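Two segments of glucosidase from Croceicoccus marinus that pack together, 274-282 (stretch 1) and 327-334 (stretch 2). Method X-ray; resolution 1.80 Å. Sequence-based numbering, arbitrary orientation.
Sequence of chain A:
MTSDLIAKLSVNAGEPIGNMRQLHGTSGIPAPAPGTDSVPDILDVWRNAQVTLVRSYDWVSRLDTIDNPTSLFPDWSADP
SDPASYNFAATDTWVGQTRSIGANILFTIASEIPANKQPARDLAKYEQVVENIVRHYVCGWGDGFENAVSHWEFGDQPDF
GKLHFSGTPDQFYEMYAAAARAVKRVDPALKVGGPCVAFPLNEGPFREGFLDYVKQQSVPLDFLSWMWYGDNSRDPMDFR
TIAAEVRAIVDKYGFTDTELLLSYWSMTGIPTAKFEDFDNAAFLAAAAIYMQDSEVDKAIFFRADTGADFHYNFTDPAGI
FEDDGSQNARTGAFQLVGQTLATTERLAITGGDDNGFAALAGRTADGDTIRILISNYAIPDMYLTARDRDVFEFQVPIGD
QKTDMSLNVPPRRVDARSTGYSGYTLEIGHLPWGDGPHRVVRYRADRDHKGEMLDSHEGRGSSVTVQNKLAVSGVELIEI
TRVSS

Stretch 1 (274-282) KFEDFDNAA
Stretch 2 (327-334) QNARTGAF

Two helix starts pack side by side here, residues 277-282 and 329-334, each helix continuing later in the chain. Their N-to-C directions differ by 16° (signed crossing angle -16°), so they run nearly parallel, with the axes 7.9 Å apart at closest approach. Register is given by CA pairs: F278 CA lies 5.5 Å from A329 CA, and A281 CA 4.2 Å from R330 CA. The contact buries 369 Å², summed over both sides, and R330 (99 Å²) and D277 (78 Å²) cover the most.

D277 opens its helix with phi/psi -49/-49 and chi1 t (172°), chi2 48°. Its CA-to-CB bond points sideways, yet its carboxylate reaches the first turn of the other helix, whose amides have no preceding turn to bond to. D277 OD2 accepts from A329 N at 2.9 Å (154°). D277 OD1 accepts twice, from R330 N at 3.0 Å (153°) and from R330 NE at 2.8 Å (171°), the latter also a salt bridge.

The CA-to-CB bond of R330 is likewise sideways, and the end of its side chain comes nearer the other stretch, with chi1 m (-82°), chi2 t (163°), chi3 m (-69°) and chi4 159°. The carboxylate meets the guanidinium at its edge, near its plane, while F275 (phi/psi -166/162, chi1 p, chi2 82°) approaches over one face. R330 NH1 lies 3.6 Å from F275 CE1, near the plane of the phenyl ring and at its edge. N280, chi1 t, places CG 3.7 Å from R330 CD.

Beyond this polar cluster A281 points toward the other helix and packs closely: A281 CB lies 3.3 Å from A329 O, 3.9 Å from A329 CB and 3.8 Å from A333 CB.

N328 (phi/psi -160/-166, chi1 p) caps its own helix, N328 OD1 accepting from T331 N at 2.8 Å; reciprocally, N328 N donates to T331 OG1 at 2.8 Å.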

# COMPACT_ATOMS: atom_id res chain seq x y z
N LYS A 274 1.12 18.28 -8.19
CA LYS A 274 0.03 18.55 -9.10
C LYS A 274 -0.06 17.44 -10.17
O LYS A 274 0.93 17.00 -10.62
CB LYS A 274 0.28 19.87 -9.77
CG LYS A 274 -0.94 20.55 -10.28
CD LYS A 274 -0.65 21.43 -11.45
CE LYS A 274 -1.83 21.46 -12.37
NZ LYS A 274 -3.06 21.94 -11.74
N PHE A 275 -1.27 17.02 -10.52
CA PHE A 275 -1.44 15.92 -11.46
C PHE A 275 -2.89 15.93 -11.89
O PHE A 275 -3.75 16.52 -11.24
CB PHE A 275 -1.08 14.58 -10.82
CG PHE A 275 -1.70 14.38 -9.47
CD1 PHE A 275 -3.02 13.94 -9.36
CD2 PHE A 275 -0.98 14.65 -8.31
CE1 PHE A 275 -3.61 13.78 -8.11
CE2 PHE A 275 -1.57 14.49 -7.06
CZ PHE A 275 -2.89 14.04 -6.96
N GLU A 276 -3.15 15.26 -13.01
CA GLU A 276 -4.52 14.97 -13.40
C GLU A 276 -5.00 13.72 -12.69
O GLU A 276 -4.25 12.75 -12.51
CB GLU A 276 -4.62 14.78 -14.92
CG GLU A 276 -4.17 15.98 -15.74
CD GLU A 276 -5.13 17.17 -15.65
OE1 GLU A 276 -6.31 16.98 -15.28
OE2 GLU A 276 -4.70 18.30 -15.95
N ASP A 277 -6.27 13.75 -12.28
CA ASP A 277 -6.94 12.58 -11.69
C ASP A 277 -6.73 11.33 -12.54
O ASP A 277 -6.34 10.27 -12.03
CB ASP A 277 -8.42 12.91 -11.52
CG ASP A 277 -9.27 11.71 -11.10
OD1 ASP A 277 -8.88 10.99 -10.15
OD2 ASP A 277 -10.35 11.51 -11.70
N PHE A 278 -6.96 11.43 -13.85
CA PHE A 278 -6.96 10.23 -14.68
C PHE A 278 -5.56 9.73 -14.98
O PHE A 278 -5.36 8.52 -15.13
CB PHE A 278 -7.74 10.49 -15.98
CG PHE A 278 -7.53 11.87 -16.55
CD1 PHE A 278 -6.49 12.12 -17.43
CD2 PHE A 278 -8.38 12.91 -16.20
CE1 PHE A 278 -6.29 13.38 -17.95
CE2 PHE A 278 -8.19 14.18 -16.72
CZ PHE A 278 -7.14 14.42 -17.59
N ASP A 279 -4.57 10.63 -15.05
CA ASP A 279 -3.17 10.22 -15.16
C ASP A 279 -2.76 9.39 -13.95
O ASP A 279 -2.12 8.33 -14.08
CB ASP A 279 -2.25 11.44 -15.27
CG ASP A 279 -2.39 12.18 -16.58
OD1 ASP A 279 -3.05 11.66 -17.49
OD2 ASP A 279 -1.84 13.29 -16.68
N ASN A 280 -3.10 9.88 -12.76
CA ASN A 280 -2.73 9.22 -11.52
C ASN A 280 -3.39 7.85 -11.41
O ASN A 280 -2.75 6.88 -11.01
CB ASN A 280 -3.14 10.12 -10.34
CG ASN A 280 -2.49 9.71 -9.02
OD1 ASN A 280 -2.56 8.55 -8.61
ND2 ASN A 280 -1.88 10.68 -8.33
N ALA A 281 -4.68 7.77 -11.78
CA ALA A 281 -5.40 6.50 -11.80
C ALA A 281 -4.69 5.47 -12.67
O ALA A 281 -4.48 4.32 -12.26
CB ALA A 281 -6.82 6.72 -12.30
N ALA A 282 -4.31 5.86 -13.89
CA ALA A 282 -3.62 4.92 -14.76
C ALA A 282 -2.27 4.54 -14.19
O ALA A 282 -1.84 3.39 -14.29
CB ALA A 282 -3.47 5.51 -16.17
N GLN A 327 -16.15 10.17 -5.41
CA GLN A 327 -15.26 9.28 -6.15
C GLN A 327 -14.85 9.89 -7.48
O GLN A 327 -15.41 10.89 -7.96
CB GLN A 327 -15.94 7.92 -6.36
CG GLN A 327 -15.98 7.12 -5.07
CD GLN A 327 -16.81 5.88 -5.18
OE1 GLN A 327 -16.76 5.16 -6.18
NE2 GLN A 327 -17.60 5.62 -4.15
N ASN A 328 -13.84 9.26 -8.08
CA ASN A 328 -13.21 9.81 -9.27
C ASN A 328 -12.48 8.66 -9.98
O ASN A 328 -12.69 7.49 -9.66
CB ASN A 328 -12.28 10.96 -8.90
CG ASN A 328 -11.30 10.58 -7.81
OD1 ASN A 328 -10.86 9.43 -7.75
ND2 ASN A 328 -10.98 11.52 -6.91
N ALA A 329 -11.61 9.01 -10.92
CA ALA A 329 -10.88 7.97 -11.64
C ALA A 329 -9.88 7.26 -10.73
O ALA A 329 -9.68 6.05 -10.86
CB ALA A 329 -10.17 8.56 -12.87
N ARG A 330 -9.23 7.99 -9.82
CA ARG A 330 -8.29 7.34 -8.91
C ARG A 330 -8.99 6.32 -8.01
O ARG A 330 -8.51 5.20 -7.82
CB ARG A 330 -7.56 8.38 -8.04
CG ARG A 330 -6.36 9.07 -8.69
CD ARG A 330 -6.00 10.34 -7.92
NE ARG A 330 -7.03 11.37 -8.09
CZ ARG A 330 -7.21 12.40 -7.27
NH1 ARG A 330 -6.43 12.55 -6.20
NH2 ARG A 330 -8.17 13.29 -7.53
N THR A 331 -10.13 6.71 -7.42
CA THR A 331 -10.84 5.75 -6.58
C THR A 331 -11.40 4.62 -7.42
O THR A 331 -11.52 3.49 -6.93
CB THR A 331 -11.96 6.44 -5.78
OG1 THR A 331 -12.94 7.00 -6.66
CG2 THR A 331 -11.39 7.56 -4.91
N GLY A 332 -11.74 4.88 -8.68
CA GLY A 332 -12.20 3.82 -9.54
C GLY A 332 -11.09 2.82 -9.81
O GLY A 332 -11.27 1.61 -9.65
N ALA A 333 -9.91 3.32 -10.20
CA ALA A 333 -8.77 2.43 -10.44
C ALA A 333 -8.40 1.67 -9.18
O ALA A 333 -8.04 0.48 -9.23
CB ALA A 333 -7.58 3.23 -10.97
N PHE A 334 -8.48 2.33 -8.02
CA PHE A 334 -8.16 1.67 -6.76
C PHE A 334 -9.04 0.44 -6.53
O PHE A 334 -8.54 -0.62 -6.14
CB PHE A 334 -8.30 2.66 -5.61
CG PHE A 334 -7.93 2.09 -4.26
CD1 PHE A 334 -6.61 2.00 -3.86
CD2 PHE A 334 -8.92 1.68 -3.38
CE1 PHE A 334 -6.27 1.49 -2.61
CE2 PHE A 334 -8.60 1.16 -2.12
CZ PHE A 334 -7.27 1.07 -1.74